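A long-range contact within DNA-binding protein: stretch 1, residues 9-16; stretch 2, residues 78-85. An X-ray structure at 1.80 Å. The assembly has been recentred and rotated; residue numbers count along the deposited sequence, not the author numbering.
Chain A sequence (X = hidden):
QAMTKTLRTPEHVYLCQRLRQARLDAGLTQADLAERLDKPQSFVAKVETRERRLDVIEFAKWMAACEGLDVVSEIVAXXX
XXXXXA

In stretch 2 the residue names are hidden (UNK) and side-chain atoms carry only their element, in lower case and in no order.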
# COMPACT_ATOMS: atom_id res chain seq x y z
N THR A 9 -6.19 -13.03 4.08
CA THR A 9 -7.05 -12.29 4.99
C THR A 9 -8.10 -11.56 4.16
O THR A 9 -7.88 -11.30 2.95
CB THR A 9 -6.24 -11.24 5.75
OG1 THR A 9 -5.82 -10.25 4.82
CG2 THR A 9 -5.02 -11.88 6.39
N PRO A 10 -9.20 -11.21 4.78
CA PRO A 10 -10.22 -10.38 4.17
C PRO A 10 -9.65 -9.14 3.52
O PRO A 10 -10.14 -8.70 2.46
CB PRO A 10 -11.09 -9.96 5.35
CG PRO A 10 -10.93 -11.04 6.31
CD PRO A 10 -9.61 -11.64 6.13
N GLU A 11 -8.62 -8.55 4.14
CA GLU A 11 -8.04 -7.32 3.61
C GLU A 11 -7.30 -7.54 2.28
O GLU A 11 -7.40 -6.74 1.35
CB GLU A 11 -7.12 -6.68 4.64
CG GLU A 11 -7.87 -6.17 5.83
CD GLU A 11 -8.03 -7.18 6.97
OE1 GLU A 11 -7.98 -8.43 6.81
OE2 GLU A 11 -8.28 -6.66 8.07
N HIS A 12 -6.56 -8.63 2.18
CA HIS A 12 -5.87 -8.97 0.93
C HIS A 12 -6.84 -9.28 -0.19
O HIS A 12 -6.64 -8.85 -1.33
CB HIS A 12 -5.05 -10.23 1.10
CG HIS A 12 -3.91 -10.04 2.02
ND1 HIS A 12 -3.97 -10.38 3.35
CD2 HIS A 12 -2.68 -9.51 1.81
CE1 HIS A 12 -2.82 -10.07 3.93
NE2 HIS A 12 -2.02 -9.54 3.02
N VAL A 13 -7.86 -10.04 0.15
CA VAL A 13 -8.86 -10.42 -0.84
C VAL A 13 -9.54 -9.13 -1.38
O VAL A 13 -9.68 -8.93 -2.58
CB VAL A 13 -9.86 -11.40 -0.21
CG1 VAL A 13 -11.20 -11.45 -0.95
CG2 VAL A 13 -9.26 -12.78 -0.10
N TYR A 14 -9.89 -8.24 -0.48
CA TYR A 14 -10.46 -6.92 -0.88
C TYR A 14 -9.49 -6.09 -1.72
O TYR A 14 -9.86 -5.54 -2.73
CB TYR A 14 -10.89 -6.14 0.36
CG TYR A 14 -11.33 -4.74 0.08
CD1 TYR A 14 -12.59 -4.49 -0.46
CD2 TYR A 14 -10.51 -3.68 0.35
CE1 TYR A 14 -13.00 -3.21 -0.72
CE2 TYR A 14 -10.90 -2.42 0.07
CZ TYR A 14 -12.14 -2.18 -0.44
OH TYR A 14 -12.54 -0.91 -0.72
N LEU A 15 -8.25 -5.98 -1.30
CA LEU A 15 -7.28 -5.17 -2.00
C LEU A 15 -7.18 -5.71 -3.43
O LEU A 15 -7.22 -4.96 -4.41
CB LEU A 15 -5.93 -5.25 -1.32
CG LEU A 15 -4.76 -4.65 -2.08
CD1 LEU A 15 -5.00 -3.14 -2.46
CD2 LEU A 15 -3.46 -4.79 -1.26
N CYS A 16 -7.15 -7.04 -3.53
CA CYS A 16 -6.95 -7.65 -4.82
C CYS A 16 -8.13 -7.38 -5.71
O CYS A 16 -7.94 -7.15 -6.90
CB CYS A 16 -6.68 -9.12 -4.68
SG CYS A 16 -4.92 -9.27 -4.17
N UNK A 78 -10.85 1.73 3.73
CA UNK A 78 -11.70 0.52 3.85
C UNK A 78 -10.87 -0.63 4.41
O UNK A 78 -11.32 -1.36 5.35
o UNK A 78 -13.15 1.31 2.08
c UNK A 78 -13.37 -0.99 2.62
c UNK A 78 -12.39 0.18 2.50
N UNK A 79 -9.65 -0.79 3.89
CA UNK A 79 -8.73 -1.79 4.43
C UNK A 79 -8.51 -1.54 5.91
O UNK A 79 -8.64 -2.50 6.71
c UNK A 79 -6.55 -2.11 1.35
c UNK A 79 -7.61 -2.45 2.26
c UNK A 79 -6.38 -2.71 4.49
c UNK A 79 -7.39 -1.88 3.67
N UNK A 80 -8.26 -0.27 6.30
CA UNK A 80 -7.90 0.12 7.67
C UNK A 80 -8.98 -0.19 8.71
O UNK A 80 -8.67 -0.63 9.83
c UNK A 80 -7.48 1.65 7.77
N UNK A 81 -10.23 -0.00 8.32
CA UNK A 81 -11.35 -0.16 9.20
C UNK A 81 -11.72 -1.64 9.47
O UNK A 81 -12.44 -1.93 10.40
o UNK A 81 -13.71 3.03 8.23
c UNK A 81 -13.92 2.48 9.33
c UNK A 81 -13.62 0.99 9.50
o UNK A 81 -14.31 3.07 10.34
c UNK A 81 -12.52 0.56 8.57
N UNK A 82 -11.21 -2.57 8.68
CA UNK A 82 -11.57 -3.98 8.87
C UNK A 82 -12.98 -4.27 8.41
O UNK A 82 -13.60 -5.27 8.82
N UNK A 83 -13.47 -3.41 7.55
CA UNK A 83 -14.74 -3.57 6.91
C UNK A 83 -14.38 -4.28 5.62
O UNK A 83 -15.22 -4.91 4.95
c UNK A 83 -14.57 2.34 5.32
n UNK A 83 -14.90 2.53 4.04
c UNK A 83 -15.32 -2.19 6.63
c UNK A 83 -15.23 -0.05 5.32
n UNK A 83 -14.12 3.38 6.00
n UNK A 83 -14.72 1.17 5.94
c UNK A 83 -14.47 -1.31 5.75
N UNK A 84 -13.08 -4.23 5.33
CA UNK A 84 -12.47 -4.97 4.23
C UNK A 84 -13.54 -5.71 3.45
O UNK A 84 -13.77 -6.90 3.66
c UNK A 84 -11.43 -5.94 4.75
N UNK A 85 -14.18 -4.98 2.55
CA UNK A 85 -15.29 -5.54 1.78
C UNK A 85 -14.82 -6.50 0.69
O UNK A 85 -15.04 -7.70 0.73
c UNK A 85 -16.96 -2.03 1.34
o UNK A 85 -17.92 -1.56 1.97
c UNK A 85 -16.07 -3.11 1.96
n UNK A 85 -16.66 -1.66 0.10
c UNK A 85 -16.09 -4.41 1.16
O HOH W 1 -12.55 -9.06 1.97

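Position 78 lies in a helix that begins earlier in the chain. Its side chain has three atoms: one carbon that carries an oxygen and a second carbon. The first carbon, CB, points toward stretch 1 and lies 3.4 Å from Tyr 14 OH. A branch of one oxygen and one carbon at CB is threonine. This is Thr 78. Its OG1 is hydrogen-bonded elsewhere in the structure.

Position 79 has four side-chain carbons and no other element. The chain forks at the first carbon, and one arm is two carbons long. Its CA-to-CB bond points sideways, but the end of the side chain comes nearer to stretch 1. The side-chain carbons approach Glu 11, Tyr 14 and Leu 15. That pattern is isoleucine, so this is Ile 79. CG1 lies 3.7 Å from Tyr 14 CD2, at the edge of the ring and near its plane. CD1 lies 4.2 Å from Leu 15 CB. CG2 lies 4.0 Å from Glu 11 CG.

Position 80 has a single side-chain carbon. It points away from stretch 1 and touches nothing there. One carbon means alanine, Ala 80.

Position 81 has three carbons in a row, the last carrying two oxygens. It makes no contact with stretch 1. A carboxylate at the third carbon is glutamate, Glu 81.

Position 82 has no side-chain atoms. Its CA lies 4.3 Å from Glu 11 OE2. It is the first residue to leave helical phi/psi, with a phi of 74°, a value that favours glycine. This is Gly 82. The turn is a Schellman motif. Gly 82 N donates to Ile 79 O at 3.2 Å.

Position 83 has three carbons, a nitrogen, then a carbon carrying two more nitrogens. It does not touch stretch 1. This is a guanidinium group, so the residue is Arg 83. It pairs with Glu 81 in a salt bridge, although the modelled atoms are too close for the exact geometry to be trusted.

Position 84 has one side-chain carbon, which points toward stretch 1. CB lies 3.7 Å from Glu 11 CG, 4.1 Å from Pro 10 CB and 4.4 Å from Tyr 14 CB. One carbon again means alanine, Ala 84.

Position 85 has three carbons, the third carrying one oxygen and one nitrogen. CB lies 3.8 Å from Tyr 14 CE1, and the backbone C is 3.2 Å from Tyr 14 CD1. An amide whose carbon is the third of the side chain is glutamine, Gln 85.

The contact rests mainly on packing. No direct hydrogen bond crosses between the stretches. Tyr 14 is buried, and stretch 2 covers more of it than of any other residue in stretch 1. Its ring reaches from Gln 85 to Ile 79 and Thr 78. The small Ala 84 sits against Pro 10, Glu 11 and Tyr 14, where the backbones come close: Glu 11 CA and Ala 84 CA are 5.1 Å apart. Water 1 adds a polar link, its O 2.5 Å from Pro 10 O and 3.0 Å from Ala 84 O.

Stretch 2 (78-85) TIAEGRAQ
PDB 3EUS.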